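Local coordinates for protein translocated intimin receptor Tir (Escherichia coli, PDB 2ZQK) that acts as the bacterial receptor placed in the host cell membrane, where its extracellular domain binds intimin and its intracellular regions trigger actin pedestal formation, at residues Pro24-Lys28 and Pro39-Asp45. Residue numbers count along the deposited sequence, not the author numbering.
Sequences PDNQK and PSGVLKD
An antiparallel strand pairing with a corner in it closes the base of the beta hairpin in the intimin-binding domain of Tir, where the hairpin meets the two helices, 7-21 and 45-67. Gln27 and Leu43 form a non-hydrogen-bonded pair, CA to CA 4.5 Å, flanked by two backbone hydrogen bonds, Lys44 N to Asn26 O (3.0 Å) and Lys28 N to Val42 O (2.7 Å). On the other side of the corner, before Gly41, Lys28 O receives weak hydrogen bonds from Ser40 N (3.3 Å) and Ser40 OG (2.9 Å); chi1 of Ser40 in p places OG there, where it also weakly accepts Val42 N (3.4 Å) across the corner. The turn lies at Gly41, whose phi/psi of 101/7° would jam a CB against the carbonyl oxygen of Ser40.

Leu43 (m, t) brings CD2 to 3.3 Å from Asn26 O and packs on Thr17 and Phe21 of the first helix and Val48 of the second. Asn26 ND2 hydrogen-bonds Ala20 O, near the end of helix 7-21. Both lysines are extended from an m chi1: Lys28 NZ makes a salt bridge with Asp45 OD1 (3.2 Å), while Lys44, the N-cap residue of helix 45-67, sends NZ weakly to Asp25 O (3.0 Å). Gln27 NE2 lies 3.0 Å from Pro39 CB and hydrogen-bonds OE1 of Gln27 of the second subunit, another Tir copy. Backbone pairing thus sets the register, apolar packing ties it to the helices, and the glutamine amide carries the contact into the interface between the two Tir copies.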
ATOM      1  N   PRO B  24      11.468  14.398  -3.498  1.00 52.45           N
ATOM      2  CA  PRO B  24      10.026  14.634  -3.485  1.00 56.09           C
ATOM      3  C   PRO B  24       9.562  15.818  -2.627  1.00 60.54           C
ATOM      4  O   PRO B  24       8.367  16.117  -2.550  1.00 63.99           O
ATOM      5  CB  PRO B  24       9.470  13.276  -3.032  1.00 34.21           C
ATOM      6  CG  PRO B  24      10.490  12.812  -2.066  1.00 27.56           C
ATOM      7  CD  PRO B  24      11.812  13.200  -2.716  1.00 30.71           C
ATOM      8  N   ASP B  25      10.504  16.504  -1.993  1.00 57.43           N
ATOM      9  CA  ASP B  25      10.159  17.643  -1.158  1.00 61.01           C
ATOM     10  C   ASP B  25      10.099  18.950  -1.938  1.00 60.61           C
ATOM     11  O   ASP B  25       9.513  19.913  -1.460  1.00 61.50           O
ATOM     12  CB  ASP B  25      11.147  17.764   0.007  1.00 63.19           C
ATOM     13  CG  ASP B  25      10.859  16.764   1.127  1.00 72.95           C
ATOM     14  OD1 ASP B  25       9.871  16.966   1.865  1.00 82.21           O
ATOM     15  OD2 ASP B  25      11.609  15.773   1.265  1.00 79.37           O
ATOM     16  N   ASN B  26      10.702  18.989  -3.130  1.00 52.00           N
ATOM     17  CA  ASN B  26      10.684  20.205  -3.959  1.00 49.12           C
ATOM     18  C   ASN B  26       9.514  20.124  -4.933  1.00 47.91           C
ATOM     19  O   ASN B  26       9.435  20.887  -5.894  1.00 45.18           O
ATOM     20  CB  ASN B  26      11.959  20.347  -4.804  1.00 54.12           C
ATOM     21  CG  ASN B  26      13.233  20.253  -3.994  1.00 58.37           C
ATOM     22  OD1 ASN B  26      13.329  20.778  -2.886  1.00 67.56           O
ATOM     23  ND2 ASN B  26      14.240  19.598  -4.567  1.00 50.03           N
ATOM     24  N   GLN B  27       8.594  19.209  -4.676  1.00 45.50           N
ATOM     25  CA  GLN B  27       7.490  19.007  -5.590  1.00 46.58           C
ATOM     26  C   GLN B  27       6.139  19.467  -5.125  1.00 49.15           C
ATOM     27  O   GLN B  27       5.706  19.104  -4.028  1.00 50.88           O
ATOM     28  CB  GLN B  27       7.399  17.525  -5.930  1.00 59.21           C
ATOM     29  CG  GLN B  27       7.186  17.242  -7.397  1.00 62.85           C
ATOM     30  CD  GLN B  27       7.296  15.774  -7.698  1.00 68.55           C
ATOM     31  OE1 GLN B  27       8.236  15.101  -7.252  1.00 58.64           O
ATOM     32  NE2 GLN B  27       6.342  15.260  -8.465  1.00 70.73           N
ATOM     33  N   LYS B  28       5.470  20.261  -5.965  1.00 69.35           N
ATOM     34  CA  LYS B  28       4.129  20.731  -5.645  1.00 68.32           C
ATOM     35  C   LYS B  28       3.320  19.460  -5.755  1.00 69.37           C
ATOM     36  O   LYS B  28       3.665  18.564  -6.525  1.00 72.33           O
ATOM     37  CB  LYS B  28       3.627  21.776  -6.648  1.00 57.10           C
ATOM     38  CG  LYS B  28       4.269  23.156  -6.503  1.00 51.21           C
ATOM     39  CD  LYS B  28       3.528  24.196  -7.343  1.00 58.10           C
ATOM     40  CE  LYS B  28       3.975  25.616  -6.992  1.00 68.18           C
ATOM     41  NZ  LYS B  28       2.953  26.650  -7.339  1.00 61.66           N
ATOM     42  N   PRO B  39       1.696  13.723  -6.836  1.00 57.64           N
ATOM     43  CA  PRO B  39       2.574  14.662  -7.547  1.00 59.33           C
ATOM     44  C   PRO B  39       1.901  15.369  -8.720  1.00 62.24           C
ATOM     45  O   PRO B  39       1.336  14.730  -9.603  1.00 64.94           O
ATOM     46  CB  PRO B  39       3.739  13.776  -7.991  1.00 59.98           C
ATOM     47  CG  PRO B  39       3.131  12.391  -8.060  1.00 61.19           C
ATOM     48  CD  PRO B  39       2.265  12.364  -6.834  1.00 61.21           C
ATOM     49  N   SER B  40       1.976  16.696  -8.734  1.00 68.18           N
ATOM     50  CA  SER B  40       1.352  17.492  -9.793  1.00 67.91           C
ATOM     51  C   SER B  40       2.199  17.607 -11.055  1.00 66.87           C
ATOM     52  O   SER B  40       1.671  17.820 -12.148  1.00 68.82           O
ATOM     53  CB  SER B  40       1.027  18.897  -9.273  1.00 58.98           C
ATOM     54  OG  SER B  40       2.202  19.570  -8.842  1.00 63.65           O
ATOM     55  N   GLY B  41       3.511  17.475 -10.897  1.00 55.66           N
ATOM     56  CA  GLY B  41       4.404  17.577 -12.039  1.00 52.08           C
ATOM     57  C   GLY B  41       5.066  18.934 -12.098  1.00 52.44           C
ATOM     58  O   GLY B  41       5.771  19.259 -13.055  1.00 54.94           O
ATOM     59  N   VAL B  42       4.844  19.727 -11.055  1.00 56.36           N
ATOM     60  CA  VAL B  42       5.400  21.065 -10.976  1.00 54.17           C
ATOM     61  C   VAL B  42       6.200  21.255  -9.697  1.00 55.40           C
ATOM     62  O   VAL B  42       5.781  20.818  -8.630  1.00 55.79           O
ATOM     63  CB  VAL B  42       4.278  22.117 -11.019  1.00 42.86           C
ATOM     64  CG1 VAL B  42       4.875  23.516 -11.003  1.00 47.07           C
ATOM     65  CG2 VAL B  42       3.442  21.930 -12.261  1.00 40.86           C
ATOM     66  N   LEU B  43       7.351  21.915  -9.808  1.00 58.41           N
ATOM     67  CA  LEU B  43       8.217  22.173  -8.660  1.00 58.02           C
ATOM     68  C   LEU B  43       7.825  23.431  -7.906  1.00 60.33           C
ATOM     69  O   LEU B  43       7.220  24.351  -8.462  1.00 62.42           O
ATOM     70  CB  LEU B  43       9.661  22.333  -9.106  1.00 42.06           C
ATOM     71  CG  LEU B  43      10.398  21.183  -9.775  1.00 40.36           C
ATOM     72  CD1 LEU B  43      11.673  21.763 -10.373  1.00 36.00           C
ATOM     73  CD2 LEU B  43      10.711  20.047  -8.773  1.00 28.13           C
ATOM     74  N   LYS B  44       8.202  23.468  -6.636  1.00 54.10           N
ATOM     75  CA  LYS B  44       7.911  24.598  -5.773  1.00 56.09           C
ATOM     76  C   LYS B  44       8.571  25.863  -6.316  1.00 57.50           C
ATOM     77  O   LYS B  44       9.774  25.871  -6.586  1.00 59.28           O
ATOM     78  CB  LYS B  44       8.407  24.282  -4.363  1.00 51.61           C
ATOM     79  CG  LYS B  44       7.645  23.131  -3.711  1.00 52.27           C
ATOM     80  CD  LYS B  44       8.128  22.854  -2.302  1.00 59.36           C
ATOM     81  CE  LYS B  44       7.161  21.936  -1.572  1.00 60.66           C
ATOM     82  NZ  LYS B  44       7.525  21.800  -0.131  1.00 66.93           N
ATOM     83  N   ASP B  45       7.788  26.932  -6.467  1.00 56.22           N
ATOM     84  CA  ASP B  45       8.301  28.192  -7.013  1.00 57.36           C
ATOM     85  C   ASP B  45       9.718  28.575  -6.572  1.00 59.20           C
ATOM     86  O   ASP B  45      10.508  29.063  -7.392  1.00 56.79           O
ATOM     87  CB  ASP B  45       7.338  29.336  -6.703  1.00 64.18           C
ATOM     88  CG  ASP B  45       5.932  29.067  -7.219  1.00 70.41           C
ATOM     89  OD1 ASP B  45       5.753  28.112  -8.009  1.00 73.74           O
ATOM     90  OD2 ASP B  45       5.002  29.811  -6.838  1.00 74.40           O
TER